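Local coordinates for putative hemin storage protein (Bordetella bronchiseptica, PDB 6AU1) that hydrolyses deacetylated poly-beta-1,6-N-acetyl-D-glucosamine through the glycoside hydrolase domain seen here, a cleavage that can disrupt bacterial biofilms, at residues Asp55-Thr59 and Pro95-Ser100; Ala149-Phe154 and Val220-Gln224. Numbering follows the deposited sequence.

Contact 1 of 2, residues Asp55-Thr59 and Pro95-Ser100; sequences DGDIT and PVLTFS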
ATOM      1  N   ASP A  55       2.775   5.200 -13.262  1.00 19.03           N
ATOM      2  CA  ASP A  55       1.455   5.796 -13.447  1.00 19.06           C
ATOM      3  C   ASP A  55       0.346   4.997 -12.758  1.00 16.61           C
ATOM      4  O   ASP A  55      -0.818   5.430 -12.727  1.00 18.37           O
ATOM      5  CB  ASP A  55       1.139   5.959 -14.952  1.00 21.22           C
ATOM      6  CG  ASP A  55       1.295   4.652 -15.769  1.00 29.42           C
ATOM      7  OD1 ASP A  55       1.474   3.551 -15.186  1.00 19.59           O
ATOM      8  OD2 ASP A  55       1.229   4.737 -17.032  1.00 30.83           O
ATOM      9  N   GLY A  56       0.703   3.843 -12.198  1.00 13.75           N
ATOM     10  CA  GLY A  56      -0.255   2.996 -11.508  1.00 14.23           C
ATOM     11  C   GLY A  56      -1.161   2.160 -12.398  1.00 15.21           C
ATOM     12  O   GLY A  56      -2.133   1.565 -11.931  1.00 15.47           O
ATOM     13  N   ASP A  57      -0.846   2.123 -13.689  1.00 13.89           N
ATOM     14  CA  ASP A  57      -1.570   1.298 -14.643  1.00 14.50           C
ATOM     15  C   ASP A  57      -0.882  -0.061 -14.672  1.00 14.62           C
ATOM     16  O   ASP A  57       0.151  -0.233 -15.330  1.00 13.70           O
ATOM     17  CB  ASP A  57      -1.572   1.986 -16.011  1.00 13.18           C
ATOM     18  CG  ASP A  57      -2.191   1.145 -17.131  1.00 20.97           C
ATOM     19  OD1 ASP A  57      -2.959   0.195 -16.888  1.00 16.34           O
ATOM     20  OD2 ASP A  57      -1.914   1.489 -18.290  1.00 29.91           O
ATOM     21  N   ILE A  58      -1.446  -1.012 -13.937  1.00 11.27           N
ATOM     22  CA  ILE A  58      -0.736  -2.268 -13.659  1.00 12.65           C
ATOM     23  C   ILE A  58      -1.204  -3.337 -14.645  1.00 13.41           C
ATOM     24  O   ILE A  58      -2.246  -3.965 -14.451  1.00 14.29           O
ATOM     25  CB  ILE A  58      -0.957  -2.755 -12.197  1.00 12.90           C
ATOM     26  CG1 ILE A  58      -0.729  -1.632 -11.172  1.00 12.35           C
ATOM     27  CG2 ILE A  58      -0.060  -3.994 -11.885  1.00 11.65           C
ATOM     28  CD1 ILE A  58       0.565  -0.828 -11.358  1.00 11.26           C
ATOM     29  N   THR A  59      -0.430  -3.533 -15.705  1.00 13.75           N
ATOM     30  CA  THR A  59      -0.766  -4.542 -16.710  1.00 12.25           C
ATOM     31  C   THR A  59      -0.027  -5.862 -16.486  1.00 13.97           C
ATOM     32  O   THR A  59      -0.384  -6.873 -17.084  1.00 15.86           O
ATOM     33  CB  THR A  59      -0.435  -4.059 -18.132  1.00 17.01           C
ATOM     34  OG1 THR A  59       0.940  -3.648 -18.185  1.00 16.80           O
ATOM     35  CG2 THR A  59      -1.346  -2.881 -18.545  1.00 18.05           C
ATOM     36  N   PRO A  95      -1.630  -4.408  -5.272  1.00 11.46           N
ATOM     37  CA  PRO A  95      -2.797  -3.521  -5.354  1.00 12.53           C
ATOM     38  C   PRO A  95      -4.042  -4.198  -4.814  1.00 12.89           C
ATOM     39  O   PRO A  95      -4.147  -5.420  -4.813  1.00 14.31           O
ATOM     40  CB  PRO A  95      -2.947  -3.263  -6.859  1.00 11.44           C
ATOM     41  CG  PRO A  95      -1.597  -3.582  -7.451  1.00 13.28           C
ATOM     42  CD  PRO A  95      -1.091  -4.728  -6.604  1.00 10.17           C
ATOM     43  N   VAL A  96      -4.991  -3.392  -4.364  1.00 12.45           N
ATOM     44  CA  VAL A  96      -6.284  -3.897  -3.962  1.00 13.29           C
ATOM     45  C   VAL A  96      -7.227  -3.931  -5.170  1.00 12.44           C
ATOM     46  O   VAL A  96      -8.039  -4.851  -5.314  1.00 13.46           O
ATOM     47  CB  VAL A  96      -6.883  -3.026  -2.845  1.00 13.82           C
ATOM     48  CG1 VAL A  96      -8.244  -3.586  -2.394  1.00 14.72           C
ATOM     49  CG2 VAL A  96      -5.906  -2.940  -1.652  1.00 14.92           C
ATOM     50  N   LEU A  97      -7.128  -2.905  -6.017  1.00 12.87           N
ATOM     51  CA  LEU A  97      -8.084  -2.683  -7.109  1.00 12.65           C
ATOM     52  C   LEU A  97      -7.459  -2.531  -8.493  1.00 12.62           C
ATOM     53  O   LEU A  97      -8.084  -2.907  -9.496  1.00 12.03           O
ATOM     54  CB  LEU A  97      -8.911  -1.419  -6.843  1.00 10.39           C
ATOM     55  CG  LEU A  97      -9.684  -1.334  -5.531  1.00 13.98           C
ATOM     56  CD1 LEU A  97     -10.410   0.007  -5.522  1.00 16.23           C
ATOM     57  CD2 LEU A  97     -10.655  -2.505  -5.397  1.00 13.45           C
ATOM     58  N   THR A  98      -6.258  -1.953  -8.572  1.00 13.58           N
ATOM     59  CA  THR A  98      -5.697  -1.603  -9.888  1.00 14.56           C
ATOM     60  C   THR A  98      -5.021  -2.790 -10.576  1.00 14.29           C
ATOM     61  O   THR A  98      -3.838  -3.059 -10.356  1.00 12.91           O
ATOM     62  CB  THR A  98      -4.668  -0.448  -9.812  1.00 11.46           C
ATOM     63  OG1 THR A  98      -3.569  -0.815  -8.960  1.00 13.34           O
ATOM     64  CG2 THR A  98      -5.315   0.839  -9.304  1.00 13.46           C
ATOM     65  N   PHE A  99      -5.803  -3.494 -11.385  1.00 12.74           N
ATOM     66  CA  PHE A  99      -5.299  -4.544 -12.260  1.00 12.70           C
ATOM     67  C   PHE A  99      -5.861  -4.302 -13.638  1.00 15.55           C
ATOM     68  O   PHE A  99      -7.072  -4.397 -13.834  1.00 14.82           O
ATOM     69  CB  PHE A  99      -5.698  -5.927 -11.742  1.00 13.70           C
ATOM     70  CG  PHE A  99      -5.179  -6.216 -10.373  1.00 13.36           C
ATOM     71  CD1 PHE A  99      -3.894  -6.731 -10.201  1.00 13.34           C
ATOM     72  CD2 PHE A  99      -5.958  -5.949  -9.251  1.00 13.67           C
ATOM     73  CE1 PHE A  99      -3.399  -6.986  -8.919  1.00 15.34           C
ATOM     74  CE2 PHE A  99      -5.475  -6.201  -7.973  1.00 15.68           C
ATOM     75  CZ  PHE A  99      -4.189  -6.724  -7.807  1.00 14.77           C
ATOM     76  N   SER A 100      -4.989  -3.971 -14.584  1.00 13.08           N
ATOM     77  CA  SER A 100      -5.423  -3.675 -15.947  1.00 13.78           C
ATOM     78  C   SER A 100      -5.427  -4.957 -16.774  1.00 17.65           C
ATOM     79  O   SER A 100      -4.520  -5.218 -17.561  1.00 16.16           O
ATOM     80  CB  SER A 100      -4.525  -2.605 -16.573  1.00 17.13           C
ATOM     81  OG  SER A 100      -4.692  -1.366 -15.883  1.00 15.92           O
TER
HETATM   82  O   HOH W   1      -1.938   1.320  -9.172  1.00 15.88           O
HETATM   83  O   HOH W   2      -4.176  -1.087 -13.159  1.00 14.34           O
HETATM   84  O   HOH W   3      -2.756  -7.062 -18.611  1.00 18.93           O

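Contact 2 of 2, residues Ala149-Phe154 and Val220-Gln224; sequences AKAAHF and VSGYQ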
ATOM      1  N   ALA A 149      -0.810 -16.489  -3.690  1.00 15.89           N
ATOM      2  CA  ALA A 149      -0.626 -17.381  -2.546  1.00 18.27           C
ATOM      3  C   ALA A 149      -0.101 -18.750  -2.984  1.00 22.28           C
ATOM      4  O   ALA A 149       0.654 -19.395  -2.255  1.00 22.00           O
ATOM      5  CB  ALA A 149      -1.926 -17.524  -1.777  1.00 21.21           C
ATOM      6  N   LYS A 150      -0.501 -19.179  -4.178  1.00 20.24           N
ATOM      7  CA  LYS A 150      -0.015 -20.426  -4.765  1.00 19.62           C
ATOM      8  C   LYS A 150       1.432 -20.313  -5.240  1.00 20.35           C
ATOM      9  O   LYS A 150       2.171 -21.292  -5.252  1.00 26.73           O
ATOM     10  CB  LYS A 150      -0.893 -20.828  -5.954  1.00 24.41           C
ATOM     11  CG  LYS A 150      -2.319 -21.219  -5.627  1.00 31.82           C
ATOM     12  CD  LYS A 150      -3.114 -21.372  -6.925  1.00 41.29           C
ATOM     13  CE  LYS A 150      -4.432 -22.100  -6.721  1.00 50.37           C
ATOM     14  NZ  LYS A 150      -5.176 -22.266  -8.004  1.00 53.99           N
ATOM     15  N   ALA A 151       1.826 -19.116  -5.655  1.00 17.64           N
ATOM     16  CA  ALA A 151       3.091 -18.933  -6.370  1.00 21.68           C
ATOM     17  C   ALA A 151       4.283 -18.707  -5.451  1.00 20.28           C
ATOM     18  O   ALA A 151       5.434 -18.883  -5.865  1.00 19.11           O
ATOM     19  CB  ALA A 151       2.975 -17.753  -7.348  1.00 19.53           C
ATOM     20  N   ALA A 152       4.023 -18.303  -4.215  1.00 17.16           N
ATOM     21  CA  ALA A 152       5.118 -17.861  -3.366  1.00 16.39           C
ATOM     22  C   ALA A 152       4.816 -18.065  -1.894  1.00 21.10           C
ATOM     23  O   ALA A 152       3.662 -18.204  -1.497  1.00 22.32           O
ATOM     24  CB  ALA A 152       5.430 -16.391  -3.636  1.00 17.86           C
ATOM     25  N   HIS A 153       5.875 -18.070  -1.099  1.00 17.77           N
ATOM     26  CA  HIS A 153       5.777 -18.176   0.346  1.00 20.11           C
ATOM     27  C   HIS A 153       6.151 -16.839   0.966  1.00 21.81           C
ATOM     28  O   HIS A 153       7.218 -16.297   0.681  1.00 23.76           O
ATOM     29  CB  HIS A 153       6.699 -19.282   0.858  1.00 22.01           C
ATOM     30  CG  HIS A 153       6.663 -19.462   2.342  1.00 41.45           C
ATOM     31  ND1 HIS A 153       7.648 -18.975   3.174  1.00 53.96           N
ATOM     32  CD2 HIS A 153       5.760 -20.073   3.144  1.00 49.43           C
ATOM     33  CE1 HIS A 153       7.353 -19.279   4.426  1.00 58.38           C
ATOM     34  NE2 HIS A 153       6.212 -19.944   4.435  1.00 57.38           N
ATOM     35  N   PHE A 154       5.278 -16.299   1.811  1.00 19.69           N
ATOM     36  CA  PHE A 154       5.541 -14.999   2.430  1.00 19.58           C
ATOM     37  C   PHE A 154       4.800 -14.903   3.756  1.00 20.00           C
ATOM     38  O   PHE A 154       3.998 -15.775   4.084  1.00 21.31           O
ATOM     39  CB  PHE A 154       5.146 -13.848   1.500  1.00 19.44           C
ATOM     40  CG  PHE A 154       3.798 -14.012   0.874  1.00 17.19           C
ATOM     41  CD1 PHE A 154       3.653 -14.695  -0.326  1.00 18.26           C
ATOM     42  CD2 PHE A 154       2.669 -13.489   1.486  1.00 17.07           C
ATOM     43  CE1 PHE A 154       2.403 -14.852  -0.903  1.00 20.00           C
ATOM     44  CE2 PHE A 154       1.425 -13.640   0.913  1.00 18.16           C
ATOM     45  CZ  PHE A 154       1.290 -14.323  -0.282  1.00 24.33           C
ATOM     46  N   VAL A 220      -5.812 -15.715   0.906  1.00 20.10           N
ATOM     47  CA  VAL A 220      -4.374 -15.964   0.978  1.00 20.13           C
ATOM     48  C   VAL A 220      -4.017 -16.848   2.166  1.00 25.19           C
ATOM     49  O   VAL A 220      -3.228 -17.786   2.033  1.00 26.53           O
ATOM     50  CB  VAL A 220      -3.590 -14.642   1.054  1.00 19.25           C
ATOM     51  CG1 VAL A 220      -2.101 -14.891   1.337  1.00 20.98           C
ATOM     52  CG2 VAL A 220      -3.754 -13.878  -0.247  1.00 18.41           C
ATOM     53  N   SER A 221      -4.614 -16.566   3.319  1.00 24.11           N
ATOM     54  CA  SER A 221      -4.295 -17.316   4.533  1.00 29.06           C
ATOM     55  C   SER A 221      -4.674 -18.787   4.400  1.00 32.87           C
ATOM     56  O   SER A 221      -4.011 -19.662   4.962  1.00 31.69           O
ATOM     57  CB  SER A 221      -4.999 -16.704   5.743  1.00 38.10           C
ATOM     58  OG  SER A 221      -6.374 -17.024   5.733  1.00 49.76           O
ATOM     59  N   GLY A 222      -5.745 -19.056   3.660  1.00 34.97           N
ATOM     60  CA  GLY A 222      -6.162 -20.420   3.409  1.00 41.07           C
ATOM     61  C   GLY A 222      -5.124 -21.171   2.598  1.00 47.63           C
ATOM     62  O   GLY A 222      -4.883 -22.357   2.823  1.00 46.46           O
ATOM     63  N   TYR A 223      -4.496 -20.468   1.661  1.00 53.28           N
ATOM     64  CA  TYR A 223      -3.529 -21.076   0.752  1.00 55.32           C
ATOM     65  C   TYR A 223      -2.109 -21.099   1.289  1.00 56.46           C
ATOM     66  O   TYR A 223      -1.314 -21.959   0.917  1.00 62.68           O
ATOM     67  CB  TYR A 223      -3.544 -20.355  -0.587  1.00 52.28           C
ATOM     68  CG  TYR A 223      -4.333 -21.084  -1.624  1.00 57.73           C
ATOM     69  CD1 TYR A 223      -3.741 -22.069  -2.403  1.00 60.95           C
ATOM     70  CD2 TYR A 223      -5.675 -20.808  -1.818  1.00 59.54           C
ATOM     71  CE1 TYR A 223      -4.464 -22.749  -3.350  1.00 65.19           C
ATOM     72  CE2 TYR A 223      -6.406 -21.487  -2.759  1.00 62.58           C
ATOM     73  CZ  TYR A 223      -5.797 -22.450  -3.529  1.00 64.77           C
ATOM     74  OH  TYR A 223      -6.529 -23.126  -4.477  1.00 75.42           O
ATOM     75  N   GLN A 224      -1.783 -20.148   2.154  1.00 71.78           N
ATOM     76  CA  GLN A 224      -0.485 -20.154   2.811  1.00 66.40           C
ATOM     77  C   GLN A 224      -0.510 -21.142   3.965  1.00 71.00           C
ATOM     78  O   GLN A 224       0.508 -21.368   4.620  1.00 77.04           O
ATOM     79  CB  GLN A 224      -0.112 -18.755   3.305  1.00 54.24           C
ATOM     80  CG  GLN A 224       0.221 -17.781   2.187  1.00 45.09           C
ATOM     81  CD  GLN A 224       1.568 -18.059   1.555  1.00 48.12           C
ATOM     82  OE1 GLN A 224       2.614 -17.912   2.194  1.00 46.66           O
ATOM     83  NE2 GLN A 224       1.552 -18.478   0.295  1.00 48.91           N
TER

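Contact 1 of 2, residues Asp55-Thr59 and Pro95-Ser100
Two loops meet here in a mainly polar, water-bridged contact at the C-terminal end of the strands of a TIM-barrel-like domain, the end that carries the active site in TIM barrels: residues 55-59 follow strand 43-47, and residues 95-100 follow its parallel neighbour 89-94. One direct backbone hydrogen bond joins them, Ser100 N to Ile58 O (2.7 Å, N-H...O angle 163°). Beside it, Ser100 OG donates to Asp57 OD1 at a short 2.5 Å. The CA-to-CB bond of Asp57 points away, but with chi1 at t the carboxylate comes back toward Ser100. Asp55 OD1 accepts from Asp57 N (3.1 Å), forming an Asx turn. Ile58 is buried, with CG1 3.7 Å from Thr98 OG1 and 4.3 Å from Pro95 CG. Waters bridge Gly56 O to Thr98 OG1, Ile58 N to Ser100 OG, and Thr59 O to Ser100 O. Asp162 accepts from the backbone N atoms of Val96, Leu97 and Thr98. With one apolar side-chain pair, Ile58 with Pro95, the loops are probably held together largely by directional hydrogen bonds and bound water.

Contact 2 of 2, residues Ala149-Phe154 and Val220-Gln224
Gln224 lays its side-chain amide over one face of the Phe154 ring, with CD over the ring, and from there serves the backbone of the turn that ends helix 135-151. Its NE2 donates to Ala152 O (2.8 Å, angle 147°) and weakly to Ala149 O (2.9 Å, 120°), while OE1 accepts from Phe154 N (3.1 Å, 172°). One amide thus satisfies polar groups where Ala152 leaves helical phi/psi. The helices approach closely at Ala149, whose CB lies 3.5 Å from Tyr223 CB and 4.1 Å from Val220 CG1. Val220 CG1 also meets Phe154 CE2 at 3.8 Å. Toward the surface, Lys150 CE comes within 3.2 Å of Tyr223 OH, which has a weak hydrogen bond to Glu146; the Tyr223 side chain is poorly ordered, so this outer contact is less certain. His153 stacks on Trp80 of helix 75-86. Each helix is followed by a parallel strand, 156-159 and 230-235, so this is the packing of adjacent outer helices expected of a TIM-barrel-like beta/alpha fold.

Overall arrangement
From the N terminus, the chain passes strands 8-12 and 43-47 before contact 1 closes a loop of 35 intervening residues holding helix 75-86 and strand 89-94. Contact 2 opens only after that, and its 65 intervening residues include strand 156-159 and most of the long helix 195-223. The two closures are therefore in series, neither nested nor crossed. The centres of contact 1 and contact 2 are about 21 Å apart. The nearest atoms of contact 1 and contact 2 are about 10 Å apart, so they do not touch. Contact 1 joins loops leaving successive strands, whereas contact 2 joins helix ends that lead into the next strands. Helix 135-151 links them: Phe99 packs on its Ile141 and Ile144, while its C-terminal end enters contact 2.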